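Local coordinates for protein 2-polyprenyl-6-methoxyphenol hydroxylase-like FAD-dependent oxidoreductase (Streptomyces sp. NRRL 11266, PDB 6UI5) that binds flavin-adenine dinucleotide in a Rossmann-type domain and belongs to the FAD-dependent oxidoreductases related to aromatic-ring hydroxylases, at residues P42-N47 / L208-S213; E239-A244 / H259-Y264; G49-L54 / G62-T67. All blocks are in the same frame, centred on the assembly; numbering follows the deposited sequence.

Contact 1: residues P42-N47 / L208-S213; sequences PAMAIN and LGAPLS. With FAD (flavin-adenine dinucleotide), chain C.
Met44 starts out with CG opposite its carbonyl carbon (chi1 -61°), runs on nearly straight, and then folds at chi3 (-40°), which turns its terminal methyl toward Leu208 and Ala210. Leu208 answers with CG opposite its backbone N (chi1 174°), so that the two side chains meet tip to tip, Met44 CE lying 4.0 Å from Leu208 CD2. Two residues further along the strand, the methyl of Ala210 is touched by both the sulfur and the terminal methyl of Met44: CB is 3.7 Å from Met44 CE and also 3.7 Å from Met44 SD. Leu208 and Ala210 direct their side chains to the same side of strand 206-211, as alternation requires, and Met44 bridges them. The contact is purely apolar, small and near the surface. Backbone bonds to Phe220 and Arg218 hold the strand against its neighbour 216-225, and Arg218 also packs on Met44. The first two residues of the 42-47 loop turn to the cofactor. Pro42 CG sits 3.6 Å from FAD C5X, and Ala43 CB comes within 3.6 Å of FAD C2; both stand over the same face of the isoalloxazine, the proline above the middle of the ring system and the alanine above its pyrimidine end. Ala43 is steadied by Gln97, and the loop finishes at Asn47, whose OD1 takes the amide of Thr50 as N-cap of helix 48-55. The loop thus lies between the flavin and strand 206-211 of the antiparallel sheet, forming part of one wall of the FAD pocket of this flavoprotein family.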
loop_
_atom_site.group_PDB
_atom_site.type_symbol
_atom_site.label_atom_id
_atom_site.label_comp_id
_atom_site.label_asym_id
_atom_site.label_seq_id
_atom_site.Cartn_x
_atom_site.Cartn_y
_atom_site.Cartn_z
ATOM N N PRO A 42 -22.678 12.238 16.977
ATOM C CA PRO A 42 -21.654 11.510 17.751
ATOM C C PRO A 42 -20.241 12.071 17.659
ATOM O O PRO A 42 -19.456 11.845 18.592
ATOM C CB PRO A 42 -21.703 10.108 17.133
ATOM C CG PRO A 42 -22.043 10.378 15.701
ATOM C CD PRO A 42 -23.085 11.500 15.769
ATOM N N ALA A 43 -19.875 12.741 16.557
ATOM C CA ALA A 43 -18.475 13.078 16.300
ATOM C C ALA A 43 -17.871 13.893 17.437
ATOM O O ALA A 43 -18.464 14.867 17.916
ATOM C CB ALA A 43 -18.335 13.866 14.993
ATOM N N MET A 44 -16.665 13.503 17.849
ATOM C CA MET A 44 -15.949 14.200 18.903
ATOM C C MET A 44 -14.741 14.978 18.402
ATOM O O MET A 44 -14.027 15.578 19.212
ATOM C CB MET A 44 -15.500 13.208 19.975
ATOM C CG MET A 44 -16.645 12.480 20.653
ATOM S SD MET A 44 -16.094 11.730 22.201
ATOM C CE MET A 44 -14.466 11.141 21.691
ATOM N N ALA A 45 -14.497 15.008 17.098
ATOM C CA ALA A 45 -13.221 15.479 16.586
ATOM C C ALA A 45 -13.432 16.265 15.304
ATOM O O ALA A 45 -14.405 16.077 14.569
ATOM C CB ALA A 45 -12.247 14.320 16.314
ATOM N N ILE A 46 -12.477 17.140 15.046
ATOM C CA ILE A 46 -12.436 17.989 13.865
ATOM C C ILE A 46 -10.984 18.004 13.441
ATOM O O ILE A 46 -10.112 18.320 14.264
ATOM C CB ILE A 46 -12.923 19.412 14.175
ATOM C CG1 ILE A 46 -14.400 19.399 14.546
ATOM C CG2 ILE A 46 -12.633 20.340 13.030
ATOM C CD1 ILE A 46 -15.315 19.603 13.390
ATOM N N ASN A 47 -10.705 17.620 12.195
ATOM C CA ASN A 47 -9.307 17.535 11.766
ATOM C C ASN A 47 -8.812 18.868 11.192
ATOM O O ASN A 47 -9.560 19.851 11.086
ATOM C CB ASN A 47 -9.114 16.403 10.760
ATOM C CG ASN A 47 -9.860 16.629 9.458
ATOM O OD1 ASN A 47 -10.209 17.769 9.082
ATOM N ND2 ASN A 47 -10.109 15.534 8.747
ATOM N N LEU A 208 -14.748 2.376 22.363
ATOM C CA LEU A 208 -14.352 3.708 22.797
ATOM C C LEU A 208 -15.276 4.182 23.908
ATOM O O LEU A 208 -16.493 4.246 23.719
ATOM C CB LEU A 208 -14.382 4.708 21.642
ATOM C CG LEU A 208 -14.103 6.122 22.163
ATOM C CD1 LEU A 208 -12.674 6.210 22.697
ATOM C CD2 LEU A 208 -14.355 7.188 21.107
ATOM N N GLY A 209 -14.697 4.542 25.047
ATOM C CA GLY A 209 -15.445 5.210 26.093
ATOM C C GLY A 209 -14.838 6.553 26.440
ATOM O O GLY A 209 -13.710 6.621 26.941
ATOM N N ALA A 210 -15.574 7.633 26.182
ATOM C CA ALA A 210 -15.066 8.990 26.367
ATOM C C ALA A 210 -16.082 9.799 27.160
ATOM O O ALA A 210 -17.246 9.927 26.725
ATOM C CB ALA A 210 -14.782 9.664 25.024
ATOM N N PRO A 211 -15.710 10.360 28.297
ATOM C CA PRO A 211 -16.671 11.124 29.089
ATOM C C PRO A 211 -16.704 12.582 28.668
ATOM O O PRO A 211 -15.719 13.146 28.193
ATOM C CB PRO A 211 -16.138 10.967 30.521
ATOM C CG PRO A 211 -15.040 9.903 30.431
ATOM C CD PRO A 211 -14.494 10.068 29.058
ATOM N N LEU A 212 -17.877 13.188 28.841
ATOM C CA LEU A 212 -18.084 14.582 28.468
ATOM C C LEU A 212 -18.076 15.464 29.710
ATOM O O LEU A 212 -17.184 16.299 29.886
ATOM C CB LEU A 212 -19.397 14.745 27.697
ATOM C CG LEU A 212 -19.477 14.182 26.271
ATOM C CD1 LEU A 212 -19.690 12.695 26.299
ATOM C CD2 LEU A 212 -20.594 14.855 25.489
ATOM N N SER A 213 -19.078 15.295 30.555
ATOM C CA SER A 213 -19.134 15.827 31.903
ATOM C C SER A 213 -18.949 14.670 32.879
ATOM O O SER A 213 -18.942 13.503 32.474
ATOM C CB SER A 213 -20.473 16.542 32.136
ATOM O OG SER A 213 -21.562 15.639 32.081
HETATM P PA FAD C . -26.295 13.702 8.093
HETATM O O1A FAD C . -25.423 13.996 9.293
HETATM O O2A FAD C . -26.707 12.240 8.145
HETATM O O5B FAD C . -27.538 14.792 7.977
HETATM C C5B FAD C . -28.576 14.583 7.031
HETATM C C4B FAD C . -29.844 15.357 7.517
HETATM O O4B FAD C . -30.818 15.353 6.640
HETATM C C3B FAD C . -30.432 14.668 8.771
HETATM O O3B FAD C . -30.830 15.632 9.645
HETATM C C2B FAD C . -31.648 13.888 8.231
HETATM O O2B FAD C . -32.541 13.587 9.380
HETATM C C1B FAD C . -32.155 14.760 7.404
HETATM N N9A FAD C . -32.986 14.232 6.340
HETATM C C8A FAD C . -32.835 13.052 5.698
HETATM N N7A FAD C . -33.774 12.982 4.730
HETATM C C5A FAD C . -34.490 14.132 4.764
HETATM C C6A FAD C . -35.558 14.597 4.007
HETATM N N6A FAD C . -36.396 14.151 2.904
HETATM N N1A FAD C . -36.098 15.793 4.259
HETATM C C2A FAD C . -35.600 16.569 5.247
HETATM N N3A FAD C . -34.541 16.118 5.980
HETATM C C4A FAD C . -33.991 14.907 5.744
HETATM N N1 FAD C . -17.895 12.015 11.807
HETATM C C2 FAD C . -16.540 12.461 12.242
HETATM O O2 FAD C . -16.019 13.417 11.769
HETATM N N3 FAD C . -15.836 11.682 13.301
HETATM C C4 FAD C . -16.488 10.509 13.885
HETATM O O4 FAD C . -15.956 9.871 14.729
HETATM C C4X FAD C . -17.859 10.087 13.418
HETATM N N5 FAD C . -18.445 8.916 14.029
HETATM C C5X FAD C . -19.786 8.467 13.580
HETATM C C6 FAD C . -20.341 7.331 14.174
HETATM C C7 FAD C . -21.599 6.891 13.780
HETATM C C7M FAD C . -21.936 5.646 14.590
HETATM C C8 FAD C . -22.331 7.570 12.794
HETATM C C8M FAD C . -23.712 7.012 12.428
HETATM C C9 FAD C . -21.775 8.714 12.193
HETATM C C9A FAD C . -20.493 9.174 12.575
HETATM N N10 FAD C . -19.875 10.395 11.931
HETATM C C10 FAD C . -18.558 10.833 12.384
HETATM C "C1'" FAD C . -20.651 11.133 10.914
HETATM C "C2'" FAD C . -20.053 11.353 9.513
HETATM O "O2'" FAD C . -19.165 12.407 9.490
HETATM C "C3'" FAD C . -21.148 11.784 8.539
HETATM O "O3'" FAD C . -20.604 11.695 7.260
HETATM C "C4'" FAD C . -21.650 13.234 8.694
HETATM O "O4'" FAD C . -22.198 13.523 9.949
HETATM C "C5'" FAD C . -22.777 13.336 7.658
HETATM O "O5'" FAD C . -23.077 14.672 7.368
HETATM P P FAD C . -24.336 15.046 6.366
HETATM O O1P FAD C . -24.839 16.428 6.711
HETATM O O2P FAD C . -24.024 14.891 4.889
HETATM O O3P FAD C . -25.471 13.884 6.670
#

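Contact 2: residues E239-A244 / H259-Y264. With FAD (flavin-adenine dinucleotide), chain C.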
loop_
_atom_site.group_PDB
_atom_site.type_symbol
_atom_site.label_atom_id
_atom_site.label_comp_id
_atom_site.label_asym_id
_atom_site.label_seq_id
_atom_site.Cartn_x
_atom_site.Cartn_y
_atom_site.Cartn_z
ATOM N N GLU A 239 -29.673 -1.780 27.689
ATOM C CA GLU A 239 -29.363 -3.176 27.972
ATOM C C GLU A 239 -28.608 -3.795 26.801
ATOM O O GLU A 239 -27.649 -4.549 27.000
ATOM C CB GLU A 239 -30.639 -3.963 28.297
ATOM C CG GLU A 239 -31.250 -3.617 29.656
ATOM C CD GLU A 239 -31.853 -2.217 29.699
ATOM O OE1 GLU A 239 -32.437 -1.801 28.677
ATOM O OE2 GLU A 239 -31.741 -1.537 30.746
ATOM N N GLN A 240 -28.995 -3.444 25.566
ATOM C CA GLN A 240 -28.273 -3.937 24.397
ATOM C C GLN A 240 -26.819 -3.470 24.404
ATOM O O GLN A 240 -25.922 -4.207 23.961
ATOM C CB GLN A 240 -28.987 -3.490 23.117
ATOM C CG GLN A 240 -30.152 -4.388 22.710
ATOM C CD GLN A 240 -31.141 -3.702 21.791
ATOM O OE1 GLN A 240 -30.996 -2.527 21.467
ATOM N NE2 GLN A 240 -32.172 -4.432 21.386
ATOM N N LEU A 241 -26.569 -2.267 24.944
ATOM C CA LEU A 241 -25.205 -1.764 25.088
ATOM C C LEU A 241 -24.471 -2.471 26.215
ATOM O O LEU A 241 -23.299 -2.839 26.058
ATOM C CB LEU A 241 -25.208 -0.255 25.336
ATOM C CG LEU A 241 -23.890 0.301 25.882
ATOM C CD1 LEU A 241 -22.776 0.132 24.858
ATOM C CD2 LEU A 241 -24.029 1.765 26.178
ATOM N N GLY A 242 -25.129 -2.632 27.369
ATOM C CA GLY A 242 -24.526 -3.401 28.444
ATOM C C GLY A 242 -23.963 -4.714 27.947
ATOM O O GLY A 242 -22.822 -5.078 28.247
ATOM N N ASP A 243 -24.747 -5.427 27.139
ATOM C CA ASP A 243 -24.279 -6.683 26.570
ATOM C C ASP A 243 -23.040 -6.465 25.719
ATOM O O ASP A 243 -22.030 -7.159 25.881
ATOM C CB ASP A 243 -25.392 -7.329 25.743
ATOM C CG ASP A 243 -26.491 -7.911 26.602
ATOM O OD1 ASP A 243 -26.775 -7.349 27.683
ATOM O OD2 ASP A 243 -27.056 -8.950 26.199
ATOM N N ALA A 244 -23.099 -5.496 24.812
ATOM C CA ALA A 244 -21.997 -5.289 23.882
ATOM C C ALA A 244 -20.721 -4.872 24.608
ATOM O O ALA A 244 -19.619 -5.292 24.234
ATOM C CB ALA A 244 -22.391 -4.248 22.839
ATOM N N HIS A 259 -29.364 8.768 27.293
ATOM C CA HIS A 259 -29.955 9.952 26.672
ATOM C C HIS A 259 -30.349 9.662 25.232
ATOM O O HIS A 259 -31.436 10.038 24.777
ATOM C CB HIS A 259 -28.979 11.127 26.732
ATOM C CG HIS A 259 -28.403 11.357 28.091
ATOM N ND1 HIS A 259 -29.113 11.972 29.100
ATOM C CD2 HIS A 259 -27.198 11.035 28.618
ATOM C CE1 HIS A 259 -28.366 12.028 30.188
ATOM N NE2 HIS A 259 -27.198 11.468 29.922
ATOM N N TRP A 260 -29.466 8.988 24.505
ATOM C CA TRP A 260 -29.696 8.551 23.137
ATOM C C TRP A 260 -28.599 7.547 22.800
ATOM O O TRP A 260 -27.430 7.811 23.044
ATOM C CB TRP A 260 -29.709 9.731 22.142
ATOM C CG TRP A 260 -28.359 10.384 21.918
ATOM C CD1 TRP A 260 -27.796 11.373 22.669
ATOM C CD2 TRP A 260 -27.401 10.074 20.879
ATOM N NE1 TRP A 260 -26.560 11.704 22.167
ATOM C CE2 TRP A 260 -26.291 10.924 21.071
ATOM C CE3 TRP A 260 -27.379 9.169 19.807
ATOM C CZ2 TRP A 260 -25.157 10.899 20.232
ATOM C CZ3 TRP A 260 -26.229 9.141 18.958
ATOM C CH2 TRP A 260 -25.148 10.002 19.188
ATOM N N LEU A 261 -28.986 6.396 22.271
ATOM C CA LEU A 261 -28.054 5.449 21.701
ATOM C C LEU A 261 -28.660 4.951 20.392
ATOM O O LEU A 261 -29.853 5.135 20.136
ATOM C CB LEU A 261 -27.747 4.300 22.673
ATOM C CG LEU A 261 -27.194 4.522 24.084
ATOM C CD1 LEU A 261 -26.786 3.131 24.644
ATOM C CD2 LEU A 261 -26.017 5.538 24.158
ATOM N N GLN A 262 -27.813 4.394 19.520
ATOM C CA GLN A 262 -28.263 4.033 18.180
ATOM C C GLN A 262 -27.522 2.804 17.685
ATOM O O GLN A 262 -26.293 2.757 17.775
ATOM C CB GLN A 262 -28.046 5.175 17.170
ATOM C CG GLN A 262 -28.718 6.509 17.477
ATOM C CD GLN A 262 -29.757 6.901 16.454
ATOM O OE1 GLN A 262 -30.658 6.104 16.113
ATOM N NE2 GLN A 262 -29.658 8.144 15.956
ATOM N N HIS A 263 -28.256 1.840 17.123
ATOM C CA HIS A 263 -27.635 0.852 16.250
ATOM C C HIS A 263 -27.107 1.527 14.983
ATOM O O HIS A 263 -27.748 2.426 14.425
ATOM C CB HIS A 263 -28.632 -0.233 15.881
ATOM C CG HIS A 263 -29.081 -1.032 17.062
ATOM N ND1 HIS A 263 -28.187 -1.685 17.888
ATOM C CD2 HIS A 263 -30.315 -1.242 17.586
ATOM C CE1 HIS A 263 -28.855 -2.269 18.867
ATOM N NE2 HIS A 263 -30.146 -2.021 18.702
ATOM N N TYR A 264 -25.920 1.118 14.532
ATOM C CA TYR A 264 -25.402 1.566 13.240
ATOM C C TYR A 264 -24.751 0.389 12.525
ATOM O O TYR A 264 -24.152 -0.485 13.159
ATOM C CB TYR A 264 -24.405 2.724 13.400
ATOM C CG TYR A 264 -23.009 2.280 13.804
ATOM C CD1 TYR A 264 -22.079 1.888 12.844
ATOM C CD2 TYR A 264 -22.626 2.247 15.140
ATOM C CE1 TYR A 264 -20.818 1.466 13.202
ATOM C CE2 TYR A 264 -21.350 1.837 15.508
ATOM C CZ TYR A 264 -20.454 1.442 14.530
ATOM O OH TYR A 264 -19.180 1.017 14.860
HETATM P PA FAD C . -26.295 13.702 8.093
HETATM O O1A FAD C . -25.423 13.996 9.293
HETATM O O2A FAD C . -26.707 12.240 8.145
HETATM O O5B FAD C . -27.538 14.792 7.977
HETATM C C5B FAD C . -28.576 14.583 7.031
HETATM C C4B FAD C . -29.844 15.357 7.517
HETATM O O4B FAD C . -30.818 15.353 6.640
HETATM C C3B FAD C . -30.432 14.668 8.771
HETATM O O3B FAD C . -30.830 15.632 9.645
HETATM C C2B FAD C . -31.648 13.888 8.231
HETATM O O2B FAD C . -32.541 13.587 9.380
HETATM C C1B FAD C . -32.155 14.760 7.404
HETATM N N9A FAD C . -32.986 14.232 6.340
HETATM C C8A FAD C . -32.835 13.052 5.698
HETATM N N7A FAD C . -33.774 12.982 4.730
HETATM C C5A FAD C . -34.490 14.132 4.764
HETATM C C6A FAD C . -35.558 14.597 4.007
HETATM N N6A FAD C . -36.396 14.151 2.904
HETATM N N1A FAD C . -36.098 15.793 4.259
HETATM C C2A FAD C . -35.600 16.569 5.247
HETATM N N3A FAD C . -34.541 16.118 5.980
HETATM C C4A FAD C . -33.991 14.907 5.744
HETATM N N1 FAD C . -17.895 12.015 11.807
HETATM C C2 FAD C . -16.540 12.461 12.242
HETATM O O2 FAD C . -16.019 13.417 11.769
HETATM N N3 FAD C . -15.836 11.682 13.301
HETATM C C4 FAD C . -16.488 10.509 13.885
HETATM O O4 FAD C . -15.956 9.871 14.729
HETATM C C4X FAD C . -17.859 10.087 13.418
HETATM N N5 FAD C . -18.445 8.916 14.029
HETATM C C5X FAD C . -19.786 8.467 13.580
HETATM C C6 FAD C . -20.341 7.331 14.174
HETATM C C7 FAD C . -21.599 6.891 13.780
HETATM C C7M FAD C . -21.936 5.646 14.590
HETATM C C8 FAD C . -22.331 7.570 12.794
HETATM C C8M FAD C . -23.712 7.012 12.428
HETATM C C9 FAD C . -21.775 8.714 12.193
HETATM C C9A FAD C . -20.493 9.174 12.575
HETATM N N10 FAD C . -19.875 10.395 11.931
HETATM C C10 FAD C . -18.558 10.833 12.384
HETATM C "C1'" FAD C . -20.651 11.133 10.914
HETATM C "C2'" FAD C . -20.053 11.353 9.513
HETATM O "O2'" FAD C . -19.165 12.407 9.490
HETATM C "C3'" FAD C . -21.148 11.784 8.539
HETATM O "O3'" FAD C . -20.604 11.695 7.260
HETATM C "C4'" FAD C . -21.650 13.234 8.694
HETATM O "O4'" FAD C . -22.198 13.523 9.949
HETATM C "C5'" FAD C . -22.777 13.336 7.658
HETATM O "O5'" FAD C . -23.077 14.672 7.368
HETATM P P FAD C . -24.336 15.046 6.366
HETATM O O1P FAD C . -24.839 16.428 6.711
HETATM O O2P FAD C . -24.024 14.891 4.889
HETATM O O3P FAD C . -25.471 13.884 6.670
#
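Leu241 and Leu261 form the tight end of this contact. Their side chains cross at about a right angle, Leu241 CD2 only 3.4 Å from Leu261 CD1, which is snug for two methyls; Leu241 CB backs the same methyl at 3.8 Å. Both are buried, with Val219 of strand 216-225 against each and Ile180 and Val184 against Leu241. The other end is polar and looser. Gln240, partly exposed, extends from the helix beyond CG, and its OE1 accepts a bent hydrogen bond from His263 NE2 at 2.9 Å (N-H...O 131°). The donor stands well above the amide's carbonyl plane, 59° out of it, while OE1 lies off the edge of the imidazole. The same oxygen also takes the amide of Thr237, just before helix 238-249, and the His263 ring stacks on Phe231, so both polar groups have second holds. Glu239 and Asp243 lie on the exposed side of the helix. The next residue of the strand, Tyr264, turns from the helix to the cofactor: FAD C7M sits over one face of its ring, 3.5 Å from CD2. The arrangement is a helix packed on an antiparallel sheet whose far side lines the flavin pocket.

Contact 3: residues G49-L54 / G62-T67; sequences GTLEML and GLREGT
In the FAD-binding domain, helix 48-55 is packed against by the loop that leads on to strand 69-75: Leu51 and Leu54, about one turn apart, receive Arg64 and Leu63 as the chain comes back. Leu51 and Arg64 cross obliquely: Leu51 CD2 lies 3.9 Å from Arg64 NH1 and 4.2 Å from Arg64 CG, so one methyl lies near both the aliphatic part and the guanidinium end of the bent side chain. The bend at chi3 (-72°) turns the guanidinium aside, which brings NH1 as well as CG near the leucine methyl. Its charge is taken up outside the pair, NH1 in a salt bridge with Glu90 and NH2 in another with Asp55 at the end of the helix. These two carboxylates probably hold the rotation of the guanidinium and may offset the nearby positive charge of Lys409. The second pair is wholly apolar, Leu54 CD1 meeting Leu63 CD1 at 4.2 Å, and both leucines also rest on Leu100 of helix 97-110, which closes this side of the core. Leu51, for its part, packs on Ile46 and His93. Glu52 points away from the loop and is held by salt bridges to Arg89 and Arg406, so successive residues of the helix serve different neighbours. The loop has its own internal order. From Arg64 to Thr67 it makes a type II beta turn, with Gly66 at the third position, where positive phi (83°) suits glycine. Two donors of one residue close the turn on the carbonyl of Arg64, reaching it from the same face of its plane: Thr67 N at 3.2 Å and, tilted 33° from that plane, the hydroxyl Thr67 OG1 at 2.7 Å from Arg64 O.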
loop_
_atom_site.group_PDB
_atom_site.type_symbol
_atom_site.label_atom_id
_atom_site.label_comp_id
_atom_site.label_asym_id
_atom_site.label_seq_id
_atom_site.Cartn_x
_atom_site.Cartn_y
_atom_site.Cartn_z
ATOM N N GLY A 49 -7.898 19.929 8.169
ATOM C CA GLY A 49 -8.510 20.463 6.960
ATOM C C GLY A 49 -9.880 21.066 7.213
ATOM O O GLY A 49 -10.253 22.075 6.595
ATOM N N THR A 50 -10.657 20.445 8.121
ATOM C CA THR A 50 -11.961 20.978 8.484
ATOM C C THR A 50 -11.809 22.271 9.258
ATOM O O THR A 50 -12.582 23.217 9.063
ATOM C CB THR A 50 -12.732 19.953 9.313
ATOM O OG1 THR A 50 -12.920 18.766 8.539
ATOM C CG2 THR A 50 -14.070 20.521 9.741
ATOM N N LEU A 51 -10.810 22.335 10.136
ATOM C CA LEU A 51 -10.536 23.588 10.834
ATOM C C LEU A 51 -10.236 24.733 9.860
ATOM O O LEU A 51 -10.825 25.812 9.989
ATOM C CB LEU A 51 -9.406 23.393 11.837
ATOM C CG LEU A 51 -9.921 22.733 13.123
ATOM C CD1 LEU A 51 -8.786 22.118 13.977
ATOM C CD2 LEU A 51 -10.733 23.739 13.906
ATOM N N GLU A 52 -9.355 24.520 8.855
ATOM C CA GLU A 52 -9.037 25.618 7.920
ATOM C C GLU A 52 -10.286 26.108 7.188
ATOM O O GLU A 52 -10.508 27.316 7.069
ATOM C CB GLU A 52 -7.948 25.236 6.883
ATOM C CG GLU A 52 -6.795 24.311 7.330
ATOM C CD GLU A 52 -5.778 23.940 6.187
ATOM O OE1 GLU A 52 -4.558 23.976 6.478
ATOM O OE2 GLU A 52 -6.175 23.631 5.021
ATOM N N MET A 53 -11.121 25.180 6.699
ATOM C CA MET A 53 -12.342 25.583 6.003
ATOM C C MET A 53 -13.302 26.343 6.905
ATOM O O MET A 53 -14.037 27.211 6.424
ATOM C CB MET A 53 -13.066 24.368 5.437
ATOM C CG MET A 53 -12.351 23.756 4.279
ATOM S SD MET A 53 -13.354 22.471 3.571
ATOM C CE MET A 53 -12.722 21.034 4.465
ATOM N N LEU A 54 -13.341 26.010 8.202
ATOM C CA LEU A 54 -14.185 26.778 9.112
ATOM C C LEU A 54 -13.527 28.100 9.480
ATOM O O LEU A 54 -14.230 29.086 9.736
ATOM C CB LEU A 54 -14.501 25.982 10.384
ATOM C CG LEU A 54 -15.296 24.675 10.344
ATOM C CD1 LEU A 54 -15.232 23.944 11.697
ATOM C CD2 LEU A 54 -16.730 24.960 10.042
ATOM N N GLY A 62 -13.194 29.796 18.914
ATOM C CA GLY A 62 -14.362 29.750 19.770
ATOM C C GLY A 62 -14.729 28.304 19.980
ATOM O O GLY A 62 -14.893 27.844 21.109
ATOM N N LEU A 63 -14.815 27.572 18.872
ATOM C CA LEU A 63 -14.810 26.122 18.955
ATOM C C LEU A 63 -13.473 25.592 19.464
ATOM O O LEU A 63 -13.425 24.504 20.050
ATOM C CB LEU A 63 -15.120 25.529 17.593
ATOM C CG LEU A 63 -16.524 25.627 16.996
ATOM C CD1 LEU A 63 -16.447 25.007 15.618
ATOM C CD2 LEU A 63 -17.554 24.878 17.832
ATOM N N ARG A 64 -12.374 26.329 19.243
ATOM C CA ARG A 64 -11.058 25.805 19.599
ATOM C C ARG A 64 -10.758 25.966 21.094
ATOM O O ARG A 64 -10.221 25.045 21.720
ATOM C CB ARG A 64 -9.972 26.476 18.742
ATOM C CG ARG A 64 -9.694 25.773 17.406
ATOM C CD ARG A 64 -8.330 26.184 16.723
ATOM N NE ARG A 64 -8.385 27.537 16.178
ATOM C CZ ARG A 64 -8.436 27.835 14.888
ATOM N NH1 ARG A 64 -8.378 26.876 13.976
ATOM N NH2 ARG A 64 -8.532 29.105 14.517
ATOM N N GLU A 65 -11.105 27.111 21.689
ATOM C CA GLU A 65 -10.692 27.384 23.062
ATOM C C GLU A 65 -11.257 26.344 24.011
ATOM O O GLU A 65 -12.423 25.954 23.906
ATOM C CB GLU A 65 -11.143 28.779 23.509
ATOM C CG GLU A 65 -11.072 29.030 25.034
ATOM C CD GLU A 65 -9.670 29.381 25.529
ATOM O OE1 GLU A 65 -8.717 29.358 24.719
ATOM O OE2 GLU A 65 -9.524 29.685 26.733
ATOM N N GLY A 66 -10.408 25.892 24.939
ATOM C CA GLY A 66 -10.798 24.966 25.979
ATOM C C GLY A 66 -10.802 23.504 25.587
ATOM O O GLY A 66 -10.877 22.640 26.475
ATOM N N THR A 67 -10.727 23.195 24.291
ATOM C CA THR A 67 -10.805 21.820 23.822
ATOM C C THR A 67 -9.409 21.244 23.652
ATOM O O THR A 67 -8.457 21.958 23.328
ATOM C CB THR A 67 -11.563 21.730 22.499
ATOM O OG1 THR A 67 -10.834 22.437 21.488
ATOM C CG2 THR A 67 -12.978 22.313 22.636
#

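From the N terminus, the chain leaves strand 28-31 and enters the 42-47 loop, which opens contact 1. Helix 48-55 follows directly, and contact 3 closes a short loop when 62-67 returns to it; this loop is nested inside the much longer one that contact 1 closes at strand 206-211. Contact 2 comes later, in series, joining helix 238-249 to strand 257-271. Ile46 packs on Leu51 where contacts 1 and 3 adjoin, and Pro42 lies beside Trp260 where contacts 1 and 2 meet. Contacts 2 and 3 stay about 16 Å apart at their nearest atoms. Contact 1 therefore connects the helical surroundings of contact 3 with the antiparallel sheet beside the flavin.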